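Local coordinates for glycosyl hydrolases family 31 family protein (Aspergillus niger, PDB 6DRU) that releases alpha-xylose from the non-reducing terminal glucose of xyloglucan oligosaccharides as a family 31 alpha-xylosidase, at residues Gly164-Met169 with Arg198-Thr203; Ile277-Ile282 with Asn314-Glu319; Ser490-Leu495 with Thr655-Thr660. One frame throughout, in Å; residues are numbered along the deposited sequence.

Overall arrangement
The three contacts lie in different parts of a modular family 31 glycosidase and do not touch one another. Contact 1 pairs two strands of an antiparallel sheet that precedes the barrel in the chain, contact 2 belongs to a beta-alpha-beta unit of the TIM barrel, and contact 3 joins a barrel helix to a loop of the C-terminal domain. Contacts 1 and 2 are on opposite sides of the chain's centre, their centres 44 Å apart; contact 3 has its centre 30 Å from each of theirs. None forms the xylose pocket, which includes Asp395 and Asp487. The Met281 side chain of contact 2 lies about 13 Å from bound xylose.

Contact 1. Residues Gly164-Met169 with Arg198-Thr203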
loop_
_atom_site.group_PDB
_atom_site.type_symbol
_atom_site.label_atom_id
_atom_site.label_comp_id
_atom_site.label_asym_id
_atom_site.label_seq_id
_atom_site.Cartn_x
_atom_site.Cartn_y
_atom_site.Cartn_z
ATOM N N GLY A 164 -15.219 -9.364 26.735
ATOM C CA GLY A 164 -15.944 -9.902 25.603
ATOM C C GLY A 164 -16.294 -8.895 24.532
ATOM O O GLY A 164 -17.043 -9.236 23.608
ATOM N N SER A 165 -15.783 -7.670 24.622
ATOM C CA SER A 165 -16.075 -6.618 23.660
ATOM C C SER A 165 -14.832 -6.277 22.851
ATOM O O SER A 165 -13.702 -6.386 23.335
ATOM C CB SER A 165 -16.586 -5.352 24.359
ATOM O OG SER A 165 -17.827 -5.581 24.999
ATOM N N VAL A 166 -15.056 -5.874 21.603
ATOM C CA VAL A 166 -14.022 -5.302 20.750
ATOM C C VAL A 166 -14.298 -3.814 20.617
ATOM O O VAL A 166 -15.414 -3.414 20.262
ATOM C CB VAL A 166 -13.976 -5.979 19.371
ATOM C CG1 VAL A 166 -12.977 -5.270 18.472
ATOM C CG2 VAL A 166 -13.612 -7.440 19.522
ATOM N N ILE A 167 -13.294 -2.996 20.913
ATOM C CA ILE A 167 -13.429 -1.544 20.893
ATOM C C ILE A 167 -12.501 -1.002 19.816
ATOM O O ILE A 167 -11.272 -1.040 19.967
ATOM C CB ILE A 167 -13.119 -0.919 22.257
ATOM C CG1 ILE A 167 -14.183 -1.328 23.276
ATOM C CG2 ILE A 167 -13.063 0.592 22.147
ATOM C CD1 ILE A 167 -13.653 -1.483 24.676
ATOM N N ASP A 168 -13.082 -0.504 18.727
ATOM C CA ASP A 168 -12.295 0.133 17.684
ATOM C C ASP A 168 -11.801 1.493 18.160
ATOM O O ASP A 168 -12.540 2.252 18.792
ATOM C CB ASP A 168 -13.125 0.292 16.411
ATOM C CG ASP A 168 -13.807 -0.995 15.996
ATOM O OD1 ASP A 168 -13.110 -2.027 15.893
ATOM O OD2 ASP A 168 -15.038 -0.977 15.781
ATOM N N MET A 169 -10.543 1.802 17.854
ATOM C CA MET A 169 -9.947 3.072 18.267
ATOM C C MET A 169 -10.063 4.100 17.141
ATOM O O MET A 169 -9.082 4.534 16.537
ATOM C CB MET A 169 -8.500 2.863 18.696
ATOM C CG MET A 169 -8.365 2.167 20.036
ATOM S SD MET A 169 -6.708 2.326 20.717
ATOM C CE MET A 169 -5.940 0.849 20.067
ATOM N N ARG A 198 -7.398 -1.118 17.478
ATOM C CA ARG A 198 -8.393 -2.088 17.902
ATOM C C ARG A 198 -8.076 -2.547 19.316
ATOM O O ARG A 198 -6.909 -2.741 19.666
ATOM C CB ARG A 198 -8.410 -3.280 16.942
ATOM C CG ARG A 198 -9.593 -4.211 17.063
ATOM C CD ARG A 198 -9.254 -5.540 16.406
ATOM N NE ARG A 198 -8.526 -5.351 15.153
ATOM C CZ ARG A 198 -7.665 -6.228 14.649
ATOM N NH1 ARG A 198 -7.414 -7.359 15.292
ATOM N NH2 ARG A 198 -7.047 -5.971 13.504
ATOM N N MET A 199 -9.122 -2.718 20.118
ATOM C CA MET A 199 -9.022 -3.299 21.450
ATOM C C MET A 199 -9.835 -4.585 21.465
ATOM O O MET A 199 -11.055 -4.548 21.277
ATOM C CB MET A 199 -9.531 -2.329 22.519
ATOM C CG MET A 199 -8.488 -1.363 23.049
ATOM S SD MET A 199 -9.148 -0.268 24.328
ATOM C CE MET A 199 -9.746 1.109 23.353
ATOM N N GLU A 200 -9.167 -5.716 21.680
ATOM C CA GLU A 200 -9.823 -7.019 21.753
ATOM C C GLU A 200 -9.734 -7.534 23.183
ATOM O O GLU A 200 -8.658 -7.942 23.635
ATOM C CB GLU A 200 -9.186 -8.018 20.791
ATOM C CG GLU A 200 -9.306 -7.667 19.329
ATOM C CD GLU A 200 -8.705 -8.737 18.439
ATOM O OE1 GLU A 200 -8.257 -9.774 18.977
ATOM O OE2 GLU A 200 -8.674 -8.543 17.206
ATOM N N PHE A 201 -10.861 -7.533 23.886
ATOM C CA PHE A 201 -10.927 -8.103 25.229
ATOM C C PHE A 201 -11.625 -9.461 25.167
ATOM O O PHE A 201 -12.739 -9.657 25.650
ATOM C CB PHE A 201 -11.627 -7.139 26.180
ATOM C CG PHE A 201 -10.855 -5.879 26.428
ATOM C CD1 PHE A 201 -9.724 -5.894 27.229
ATOM C CD2 PHE A 201 -11.250 -4.683 25.856
ATOM C CE1 PHE A 201 -9.003 -4.737 27.458
ATOM C CE2 PHE A 201 -10.535 -3.521 26.081
ATOM C CZ PHE A 201 -9.410 -3.548 26.885
ATOM N N GLY A 202 -10.924 -10.411 24.547
ATOM C CA GLY A 202 -11.470 -11.731 24.327
ATOM C C GLY A 202 -11.439 -12.605 25.565
ATOM O O GLY A 202 -10.894 -12.248 26.610
ATOM N N THR A 203 -12.048 -13.786 25.426
ATOM C CA THR A 203 -12.136 -14.713 26.549
ATOM C C THR A 203 -10.755 -15.132 27.034
ATOM O O THR A 203 -10.500 -15.170 28.244
ATOM C CB THR A 203 -12.953 -15.942 26.151
ATOM O OG1 THR A 203 -14.213 -15.527 25.606
ATOM C CG2 THR A 203 -13.192 -16.838 27.362
#
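The Phe201 ring turns its edge to the neighbouring strand, with Ser165 O and Ile167 CD1 both near its plane; CD1 lies 4.0 Å from Phe201 CE2, and Phe181 meets the ring edge-to-face. The other flat group, the guanidinium of Arg198, has the Glu200 carboxylate at its edge, NH1 donating to OE2 in a salt bridge along one strand (2.6 Å). This is the border of a five-stranded antiparallel sheet, where 166-168 is the outermost strand within the chain and pairs with 197-201. Ile167 and Met199 form a hydrogen-bonded pair, linked from Ile167 N to Met199 O and from Met199 N to Ile167 O, each 2.7 Å. Phe201 N continues the pattern to Ser165 O at 3.1 Å, and Gly164 N closes it on Phe201 O. Gly164 has a positive phi (82°), a conformation that suits glycine.

Side chains alternate across the sheet. Unbranched, flexible Met199 suits the apolar face, where Pro177 and Pro179 of strand 176-183 pack against it; its chain bends at chi3 (-90°), and CE touches both Ile167 CG2 and Met169 CG. The other face carries Val166, Asp168, Arg198 and Glu200 and meets a second subunit. There Asp168 forms a salt bridge with Arg205 of that subunit, so an acid suits this position, while compact Val166 packs on Glu200 of the second subunit. Within the chain, Val166 runs beside the aliphatic part of Arg198, its CG1 3.8 Å from Arg198 CG.

Contact 2. Residues Ile277-Ile282 with Asn314-Glu319; sequences IPVSMI and NLTGAE. With NAG (2-acetamido-2-deoxy-beta-D-glucopyranose), chain O.
Ser280 and Glu319 are joined by a backbone hydrogen bond, Glu319 N to Ser280 O at 3.0 Å, and Glu319 O in turn accepts from Ile282 N at 2.9 Å. The second bond is the straighter, 164° at the hydrogen, and its donor lies in the carbonyl plane; in the first, Glu319 N stands above the plane of the Ser280 carbonyl. Together they flank Met281, which pairs in parallel with Glu319 and leans its CG on Glu319 O.

Just before this pairing the chain leaves helix 305-316. Thr316 OG1 sits between its own backbone N and carbonyl carbon (chi1 64°) and accepts from Ala318 N at 3.2 Å, an ST turn; the same hydroxyl also bonds to Val312 O in the last part of the helix. Gly317 turns the chain with a positive phi of 70°, readily adopted by glycine. The small Ala318 then fits close to the other backbone, its CB 3.5 Å from Val279 O.

Farther out, Val279 CG1 meets Thr316 CB at 3.8 Å, and Phe272 of helix 262-274 touches both side chains, so a branched residue on each side fills this apolar junction. Asn314, Leu315 and Thr316 make up an N-glycosylation sequon: Asn314 ND2 is covalently bonded to C1 of the NAG of chain O, which places the sugar at the helix end, remote from the strand pairing. Strand 281-284, helix 305-316 and strand 319-328 form a beta-alpha-beta crossover, the repeating element of the TIM barrel.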
loop_
_atom_site.group_PDB
_atom_site.type_symbol
_atom_site.label_atom_id
_atom_site.label_comp_id
_atom_site.label_asym_id
_atom_site.label_seq_id
_atom_site.Cartn_x
_atom_site.Cartn_y
_atom_site.Cartn_z
ATOM N N ILE A 277 -33.220 33.354 40.485
ATOM C CA ILE A 277 -32.781 31.972 40.298
ATOM C C ILE A 277 -31.288 31.989 39.990
ATOM O O ILE A 277 -30.875 32.664 39.034
ATOM C CB ILE A 277 -33.565 31.270 39.180
ATOM C CG1 ILE A 277 -35.064 31.304 39.477
ATOM C CG2 ILE A 277 -33.087 29.835 39.018
ATOM C CD1 ILE A 277 -35.907 30.593 38.443
ATOM N N PRO A 278 -30.457 31.280 40.752
ATOM C CA PRO A 278 -29.009 31.350 40.524
ATOM C C PRO A 278 -28.580 30.581 39.283
ATOM O O PRO A 278 -29.112 29.513 38.969
ATOM C CB PRO A 278 -28.424 30.726 41.795
ATOM C CG PRO A 278 -29.483 29.785 42.259
ATOM C CD PRO A 278 -30.799 30.421 41.899
ATOM N N VAL A 279 -27.601 31.143 38.579
ATOM C CA VAL A 279 -26.976 30.504 37.425
ATOM C C VAL A 279 -25.506 30.905 37.412
ATOM O O VAL A 279 -25.160 32.055 37.698
ATOM C CB VAL A 279 -27.695 30.876 36.106
ATOM C CG1 VAL A 279 -27.682 32.381 35.880
ATOM C CG2 VAL A 279 -27.068 30.146 34.927
ATOM N N SER A 280 -24.635 29.943 37.106
ATOM C CA SER A 280 -23.196 30.164 37.180
ATOM C C SER A 280 -22.528 30.366 35.826
ATOM O O SER A 280 -21.477 31.011 35.764
ATOM C CB SER A 280 -22.517 28.995 37.902
ATOM O OG SER A 280 -22.860 28.973 39.276
ATOM N N MET A 281 -23.102 29.848 34.742
ATOM C CA MET A 281 -22.477 29.985 33.435
ATOM C C MET A 281 -23.547 29.927 32.353
ATOM O O MET A 281 -24.448 29.086 32.405
ATOM C CB MET A 281 -21.423 28.896 33.199
ATOM C CG MET A 281 -20.344 29.292 32.202
ATOM S SD MET A 281 -19.493 27.884 31.466
ATOM C CE MET A 281 -18.501 27.312 32.839
ATOM N N ILE A 282 -23.435 30.829 31.379
ATOM C CA ILE A 282 -24.335 30.898 30.232
ATOM C C ILE A 282 -23.541 30.489 28.997
ATOM O O ILE A 282 -22.436 30.998 28.772
ATOM C CB ILE A 282 -24.908 32.317 30.068
ATOM C CG1 ILE A 282 -25.848 32.665 31.228
ATOM C CG2 ILE A 282 -25.639 32.446 28.740
ATOM C CD1 ILE A 282 -27.251 32.155 31.080
ATOM N N ASN A 314 -23.359 41.401 35.400
ATOM C CA ASN A 314 -23.961 42.387 36.289
ATOM C C ASN A 314 -25.301 41.920 36.838
ATOM O O ASN A 314 -25.650 42.256 37.975
ATOM C CB ASN A 314 -24.137 43.717 35.553
ATOM C CG ASN A 314 -24.588 44.836 36.473
ATOM O OD1 ASN A 314 -25.786 45.037 36.673
ATOM N ND2 ASN A 314 -23.634 45.569 37.033
ATOM N N LEU A 315 -26.056 41.148 36.058
ATOM C CA LEU A 315 -27.370 40.677 36.475
ATOM C C LEU A 315 -27.302 39.378 37.271
ATOM O O LEU A 315 -28.035 39.214 38.253
ATOM C CB LEU A 315 -28.265 40.481 35.250
ATOM C CG LEU A 315 -28.597 41.723 34.422
ATOM C CD1 LEU A 315 -29.427 41.342 33.207
ATOM C CD2 LEU A 315 -29.323 42.761 35.263
ATOM N N THR A 316 -26.435 38.448 36.867
ATOM C CA THR A 316 -26.380 37.128 37.476
ATOM C C THR A 316 -25.018 36.758 38.046
ATOM O O THR A 316 -24.928 35.761 38.774
ATOM C CB THR A 316 -26.787 36.051 36.455
ATOM O OG1 THR A 316 -25.834 36.022 35.385
ATOM C CG2 THR A 316 -28.169 36.344 35.890
ATOM N N GLY A 317 -23.964 37.509 37.735
ATOM C CA GLY A 317 -22.622 37.115 38.109
ATOM C C GLY A 317 -22.077 35.918 37.363
ATOM O O GLY A 317 -20.959 35.481 37.663
ATOM N N ALA A 318 -22.819 35.382 36.401
ATOM C CA ALA A 318 -22.406 34.182 35.695
ATOM C C ALA A 318 -21.321 34.497 34.674
ATOM O O ALA A 318 -21.281 35.583 34.090
ATOM C CB ALA A 318 -23.604 33.538 34.996
ATOM N N GLU A 319 -20.426 33.534 34.476
ATOM C CA GLU A 319 -19.477 33.619 33.382
ATOM C C GLU A 319 -20.135 33.135 32.092
ATOM O O GLU A 319 -21.272 32.660 32.085
ATOM C CB GLU A 319 -18.221 32.808 33.694
ATOM C CG GLU A 319 -17.372 33.402 34.807
ATOM C CD GLU A 319 -15.936 33.640 34.381
ATOM O OE1 GLU A 319 -15.689 34.588 33.605
ATOM O OE2 GLU A 319 -15.051 32.879 34.829
HETATM C C1 NAG O . -24.272 46.436 38.018
HETATM C C2 NAG O . -24.443 46.642 39.519
HETATM C C3 NAG O . -25.761 47.339 39.829
HETATM C C4 NAG O . -25.943 48.576 38.958
HETATM C C5 NAG O . -25.684 48.254 37.491
HETATM C C6 NAG O . -25.791 49.507 36.630
HETATM C C7 NAG O . -23.222 44.813 40.545
HETATM C C8 NAG O . -23.309 43.459 41.184
HETATM N N2 NAG O . -24.382 45.365 40.204
HETATM O O3 NAG O . -25.787 47.719 41.209
HETATM O O4 NAG O . -27.277 49.074 39.109
HETATM O O5 NAG O . -24.381 47.691 37.351
HETATM O O6 NAG O . -25.815 49.135 35.247
HETATM O O7 NAG O . -22.154 45.371 40.350
#

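Contact 3. Residues Ser490-Leu495 with Thr655-Thr660; sequences SVWDTL and TLPNVT. With NAG (2-acetamido-2-deoxy-beta-D-glucopyranose), chain E; NAG (2-acetamido-2-deoxy-beta-D-glucopyranose), chain B.
Trp492 and Pro657 meet at the junction of the TIM-barrel domain with the C-terminal domain of this family 31 enzyme, close to a glycan carried by the protein. Trp492 is the first residue of helix 492-508, following Val491 at the N-cap position; Pro657 belongs to the loop between strands 649-651 and 661-666. The contact centres on a CH-pi interaction: Pro657 CD stands 3.7 Å from the centroid of the five-membered indole ring, 1° off its normal. Farther along the same face come Pro657 N, above the centre of the indole, and Leu656 O, near CZ3 and CH2 of its benzene portion. A rigid proline suits the spot because its compact, apolar ring, locked to the backbone, presents C-H groups to the aromatic face, and a tryptophan offers a face wide enough for both the proline and the peptide before it. CG lies anti to the carbonyl carbon of Trp492 (chi1 -77°), which starts the side chain toward the loop. Leu540 and Arg543 of helix 535-548 also touch the indole, and Glu539 of that helix accepts from Asn658 N, a second tie between the domains.

The glycan passes beside the junction. Thr655 OG1 donates to the acetamide O7 of the NAG of chain B at 2.7 Å, and Leu656 CD1 packs on the methyl C8 of the same sugar at 3.7 Å. O4 of that sugar is linked to C1 of the NAG of chain E, whose C5 lies 3.3 Å from OD1 of Asp493, on the barrel helix. The glycan thus runs past both domains, with one of these two sugars against each segment. One helical turn beyond Trp492, Leu495 extends the apolar packing, its CD2 4.1 Å from Thr655 CA.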
loop_
_atom_site.group_PDB
_atom_site.type_symbol
_atom_site.label_atom_id
_atom_site.label_comp_id
_atom_site.label_asym_id
_atom_site.label_seq_id
_atom_site.Cartn_x
_atom_site.Cartn_y
_atom_site.Cartn_z
ATOM N N SER A 490 -33.523 11.959 23.399
ATOM C CA SER A 490 -34.311 12.316 24.581
ATOM C C SER A 490 -35.413 11.279 24.801
ATOM O O SER A 490 -36.598 11.505 24.550
ATOM C CB SER A 490 -34.881 13.722 24.434
ATOM O OG SER A 490 -33.847 14.685 24.332
ATOM N N VAL A 491 -34.991 10.111 25.286
ATOM C CA VAL A 491 -35.891 9.023 25.643
ATOM C C VAL A 491 -35.420 8.425 26.962
ATOM O O VAL A 491 -34.335 8.732 27.459
ATOM C CB VAL A 491 -35.965 7.930 24.555
ATOM C CG1 VAL A 491 -36.700 8.444 23.330
ATOM C CG2 VAL A 491 -34.571 7.447 24.190
ATOM N N TRP A 492 -36.260 7.553 27.529
ATOM C CA TRP A 492 -35.973 6.997 28.848
ATOM C C TRP A 492 -34.768 6.066 28.818
ATOM O O TRP A 492 -33.932 6.101 29.728
ATOM C CB TRP A 492 -37.202 6.272 29.393
ATOM C CG TRP A 492 -38.242 7.203 29.917
ATOM C CD1 TRP A 492 -39.394 7.583 29.295
ATOM C CD2 TRP A 492 -38.220 7.886 31.176
ATOM N NE1 TRP A 492 -40.095 8.458 30.091
ATOM C CE2 TRP A 492 -39.394 8.660 31.251
ATOM C CE3 TRP A 492 -37.323 7.914 32.249
ATOM C CZ2 TRP A 492 -39.694 9.455 32.356
ATOM C CZ3 TRP A 492 -37.622 8.705 33.343
ATOM C CH2 TRP A 492 -38.798 9.463 33.389
ATOM N N ASP A 493 -34.663 5.226 27.785
ATOM C CA ASP A 493 -33.564 4.269 27.723
ATOM C C ASP A 493 -32.212 4.969 27.685
ATOM O O ASP A 493 -31.230 4.450 28.229
ATOM C CB ASP A 493 -33.728 3.358 26.506
ATOM C CG ASP A 493 -32.687 2.254 26.459
ATOM O OD1 ASP A 493 -32.386 1.667 27.522
ATOM O OD2 ASP A 493 -32.172 1.968 25.357
ATOM N N THR A 494 -32.142 6.144 27.056
ATOM C CA THR A 494 -30.877 6.865 26.969
ATOM C C THR A 494 -30.388 7.298 28.345
ATOM O O THR A 494 -29.189 7.227 28.638
ATOM C CB THR A 494 -31.028 8.076 26.050
ATOM O OG1 THR A 494 -31.326 7.637 24.719
ATOM C CG2 THR A 494 -29.758 8.896 26.034
ATOM N N LEU A 495 -31.303 7.746 29.206
ATOM C CA LEU A 495 -30.900 8.184 30.538
ATOM C C LEU A 495 -30.247 7.054 31.323
ATOM O O LEU A 495 -29.317 7.295 32.101
ATOM C CB LEU A 495 -32.113 8.735 31.289
ATOM C CG LEU A 495 -31.993 8.926 32.801
ATOM C CD1 LEU A 495 -31.054 10.071 33.117
ATOM C CD2 LEU A 495 -33.360 9.168 33.414
ATOM N N THR A 655 -35.087 5.655 35.813
ATOM C CA THR A 655 -34.972 5.562 34.364
ATOM C C THR A 655 -36.244 5.038 33.705
ATOM O O THR A 655 -36.195 4.549 32.572
ATOM C CB THR A 655 -33.786 4.673 33.991
ATOM O OG1 THR A 655 -34.063 3.322 34.384
ATOM C CG2 THR A 655 -32.527 5.151 34.699
ATOM N N LEU A 656 -37.382 5.135 34.385
ATOM C CA LEU A 656 -38.648 4.678 33.835
ATOM C C LEU A 656 -39.735 5.697 34.134
ATOM O O LEU A 656 -39.682 6.384 35.162
ATOM C CB LEU A 656 -39.056 3.310 34.403
ATOM C CG LEU A 656 -38.223 2.114 33.945
ATOM C CD1 LEU A 656 -38.704 0.845 34.628
ATOM C CD2 LEU A 656 -38.287 1.970 32.431
ATOM N N PRO A 657 -40.730 5.814 33.262
ATOM C CA PRO A 657 -41.822 6.757 33.503
ATOM C C PRO A 657 -42.902 6.152 34.387
ATOM O O PRO A 657 -43.034 4.934 34.514
ATOM C CB PRO A 657 -42.359 7.030 32.094
ATOM C CG PRO A 657 -42.129 5.741 31.378
ATOM C CD PRO A 657 -40.858 5.147 31.953
ATOM N N ASN A 658 -43.680 7.043 35.002
ATOM C CA ASN A 658 -44.794 6.672 35.872
ATOM C C ASN A 658 -44.323 5.723 36.978
ATOM O O ASN A 658 -44.666 4.541 37.027
ATOM C CB ASN A 658 -45.929 6.055 35.046
ATOM C CG ASN A 658 -47.222 5.922 35.830
ATOM O OD1 ASN A 658 -47.541 6.762 36.672
ATOM N ND2 ASN A 658 -47.975 4.864 35.553
ATOM N N VAL A 659 -43.514 6.284 37.873
ATOM C CA VAL A 659 -42.858 5.516 38.925
ATOM C C VAL A 659 -42.934 6.297 40.228
ATOM O O VAL A 659 -42.618 7.491 40.265
ATOM C CB VAL A 659 -41.391 5.197 38.567
ATOM C CG1 VAL A 659 -40.562 4.970 39.823
ATOM C CG2 VAL A 659 -41.322 3.976 37.665
ATOM N N THR A 660 -43.356 5.620 41.297
ATOM C CA THR A 660 -43.352 6.171 42.641
ATOM C C THR A 660 -42.504 5.358 43.606
ATOM O O THR A 660 -42.252 5.821 44.725
ATOM C CB THR A 660 -44.784 6.271 43.190
ATOM O OG1 THR A 660 -45.489 5.054 42.913
ATOM C CG2 THR A 660 -45.521 7.434 42.546
HETATM C C1 NAG E . -32.447 -2.320 27.633
HETATM C C2 NAG E . -32.336 -3.312 26.493
HETATM C C3 NAG E . -32.684 -2.711 25.182
HETATM C C4 NAG E . -33.991 -1.953 25.257
HETATM C C5 NAG E . -33.966 -0.981 26.414
HETATM C C6 NAG E . -35.305 -0.284 26.527
HETATM C C7 NAG E . -30.726 -5.159 26.770
HETATM C C8 NAG E . -29.304 -5.674 26.701
HETATM N N2 NAG E . -31.006 -3.809 26.436
HETATM O O3 NAG E . -32.730 -3.727 24.206
HETATM O O4 NAG E . -34.181 -1.238 24.060
HETATM O O5 NAG E . -33.699 -1.681 27.603
HETATM O O6 NAG E . -36.320 -1.242 26.731
HETATM O O7 NAG E . -31.627 -5.899 27.112
HETATM C C1 NAG B . -31.536 -2.378 32.870
HETATM C C2 NAG B . -32.610 -1.501 32.257
HETATM C C3 NAG B . -33.131 -2.041 30.977
HETATM C C4 NAG B . -31.992 -2.398 30.050
HETATM C C5 NAG B . -31.051 -3.342 30.762
HETATM C C6 NAG B . -29.910 -3.719 29.840
HETATM C C7 NAG B . -33.970 -0.085 33.740
HETATM C C8 NAG B . -35.109 0.070 34.724
HETATM N N2 NAG B . -33.680 -1.356 33.181
HETATM O O3 NAG B . -33.987 -1.090 30.389
HETATM O O4 NAG B . -32.494 -3.013 28.888
HETATM O O5 NAG B . -30.557 -2.696 31.910
HETATM O O6 NAG B . -28.677 -3.405 30.446
HETATM O O7 NAG B . -33.302 0.881 33.433
#